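Local coordinates for amidohydrolase (Thermotoga maritima, PDB 3OOQ), which probably acts as a metal-dependent hydrolase of the amidohydrolase family, possibly with allantoinase activity, at residues 272-276 / 317-321. Sequence-based numbering, arbitrary orientation.
Sequences GPLLT and VQAAT
Gln318 OE1 is gripped by two successive backbone N-H groups, those of Leu274 and Leu275, in the loop that follows strand 269-271 of the TIM-barrel amidohydrolase domain. Leu274 N donates to Gln318 OE1 at 2.7 Å, nearly in line with the side-chain C=O. Leu275 N lies 3.1 Å from Gln318 OE1. Its N-H points almost straight at the oxygen but comes obliquely to the C=O, at 129°, and somewhat tilted from the carbonyl plane. With CG anti to the backbone N (chi1 179°) and the chain extended beyond it, Gln318 reaches from helix 315-321 to the loop. At the other end of the amide, NE2 donates to the carbonyl O of Met304, just past strand 301-303, so both halves of this buried group are satisfied and its rotation is fixed. Replacing Gln318 with a leucine would probably leave the N-H groups of Leu274 and Leu275 buried without their shared acceptor and free the loop to shift from the helix.

Just before these N-H groups, the Gly272-Pro273 peptide bond is cis, and the carbonyl O of Gly272 accepts a hydrogen bond from His251 ND1. Leu275, centre of an inverse gamma turn, directs its side chain to the helix. Its CB lies 3.9 Å from Gln318 CG. CD2 of Leu275 comes loosely to Val317 CG1, whereas CD1 meets Thr321 CG2 at 3.7 Å, the two side chains crossing at about a right angle; Phe314 of the second subunit packs on the same leucine. Thr321 OG1, also near Leu275 CD1, donates to Val317 O at 2.8 Å; it and Thr321 N reach that oxygen from opposite faces of the carbonyl plane.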
loop_
_atom_site.group_PDB
_atom_site.type_symbol
_atom_site.label_atom_id
_atom_site.label_comp_id
_atom_site.label_asym_id
_atom_site.label_seq_id
_atom_site.Cartn_x
_atom_site.Cartn_y
_atom_site.Cartn_z
ATOM N N GLY F 272 2.747 39.488 -6.492
ATOM C CA GLY F 272 2.886 38.582 -7.620
ATOM C C GLY F 272 3.092 37.153 -7.137
ATOM O O GLY F 272 3.346 36.929 -5.951
ATOM N N PRO F 273 2.933 36.174 -8.043
ATOM C CA PRO F 273 2.561 36.410 -9.447
ATOM C C PRO F 273 1.112 36.929 -9.567
ATOM O O PRO F 273 0.253 36.517 -8.795
ATOM C CB PRO F 273 2.684 35.016 -10.069
ATOM C CG PRO F 273 2.275 34.064 -8.902
ATOM C CD PRO F 273 2.822 34.748 -7.658
ATOM N N LEU F 274 0.860 37.808 -10.531
ATOM C CA LEU F 274 -0.462 38.421 -10.734
ATOM C C LEU F 274 -1.100 38.132 -12.103
ATOM O O LEU F 274 -2.320 37.982 -12.215
ATOM C CB LEU F 274 -0.382 39.940 -10.516
ATOM C CG LEU F 274 -0.193 40.460 -9.098
ATOM C CD1 LEU F 274 0.184 41.946 -9.146
ATOM C CD2 LEU F 274 -1.446 40.224 -8.224
ATOM N N LEU F 275 -0.269 38.074 -13.138
ATOM C CA LEU F 275 -0.699 37.657 -14.463
ATOM C C LEU F 275 -0.781 36.125 -14.529
ATOM O O LEU F 275 -0.002 35.487 -15.229
ATOM C CB LEU F 275 0.291 38.171 -15.517
ATOM C CG LEU F 275 -0.101 38.063 -16.998
ATOM C CD1 LEU F 275 -0.927 39.245 -17.438
ATOM C CD2 LEU F 275 1.128 37.939 -17.870
ATOM N N THR F 276 -1.742 35.547 -13.811
ATOM C CA THR F 276 -1.801 34.102 -13.602
ATOM C C THR F 276 -3.189 33.666 -13.117
ATOM O O THR F 276 -3.949 34.469 -12.577
ATOM C CB THR F 276 -0.718 33.644 -12.594
ATOM O OG1 THR F 276 -0.496 32.240 -12.733
ATOM C CG2 THR F 276 -1.123 33.969 -11.117
ATOM N N VAL F 317 6.044 42.117 -19.356
ATOM C CA VAL F 317 4.700 41.841 -19.839
ATOM C C VAL F 317 3.713 41.922 -18.671
ATOM O O VAL F 317 2.651 42.555 -18.789
ATOM C CB VAL F 317 4.584 40.455 -20.549
ATOM C CG1 VAL F 317 3.173 40.238 -21.079
ATOM C CG2 VAL F 317 5.576 40.337 -21.695
ATOM N N GLN F 318 4.073 41.294 -17.552
ATOM C CA GLN F 318 3.259 41.358 -16.346
ATOM C C GLN F 318 3.141 42.802 -15.821
ATOM O O GLN F 318 2.041 43.266 -15.528
ATOM C CB GLN F 318 3.823 40.463 -15.243
ATOM C CG GLN F 318 2.964 40.553 -13.979
ATOM C CD GLN F 318 3.396 39.636 -12.864
ATOM O OE1 GLN F 318 2.550 39.005 -12.235
ATOM N NE2 GLN F 318 4.705 39.571 -12.584
ATOM N N ALA F 319 4.266 43.502 -15.710
ATOM C CA ALA F 319 4.236 44.896 -15.231
ATOM C C ALA F 319 3.359 45.757 -16.130
ATOM O O ALA F 319 2.402 46.364 -15.650
ATOM C CB ALA F 319 5.631 45.465 -15.122
ATOM N N ALA F 320 3.651 45.768 -17.433
ATOM C CA ALA F 320 2.866 46.547 -18.408
ATOM C C ALA F 320 1.365 46.322 -18.282
ATOM O O ALA F 320 0.592 47.270 -18.273
ATOM C CB ALA F 320 3.328 46.260 -19.810
ATOM N N THR F 321 0.959 45.061 -18.153
ATOM C CA THR F 321 -0.456 44.687 -18.042
ATOM C C THR F 321 -1.124 45.351 -16.837
ATOM O O THR F 321 -2.331 45.638 -16.854
ATOM C CB THR F 321 -0.611 43.153 -17.965
ATOM O OG1 THR F 321 -0.158 42.583 -19.197
ATOM C CG2 THR F 321 -2.066 42.728 -17.719
#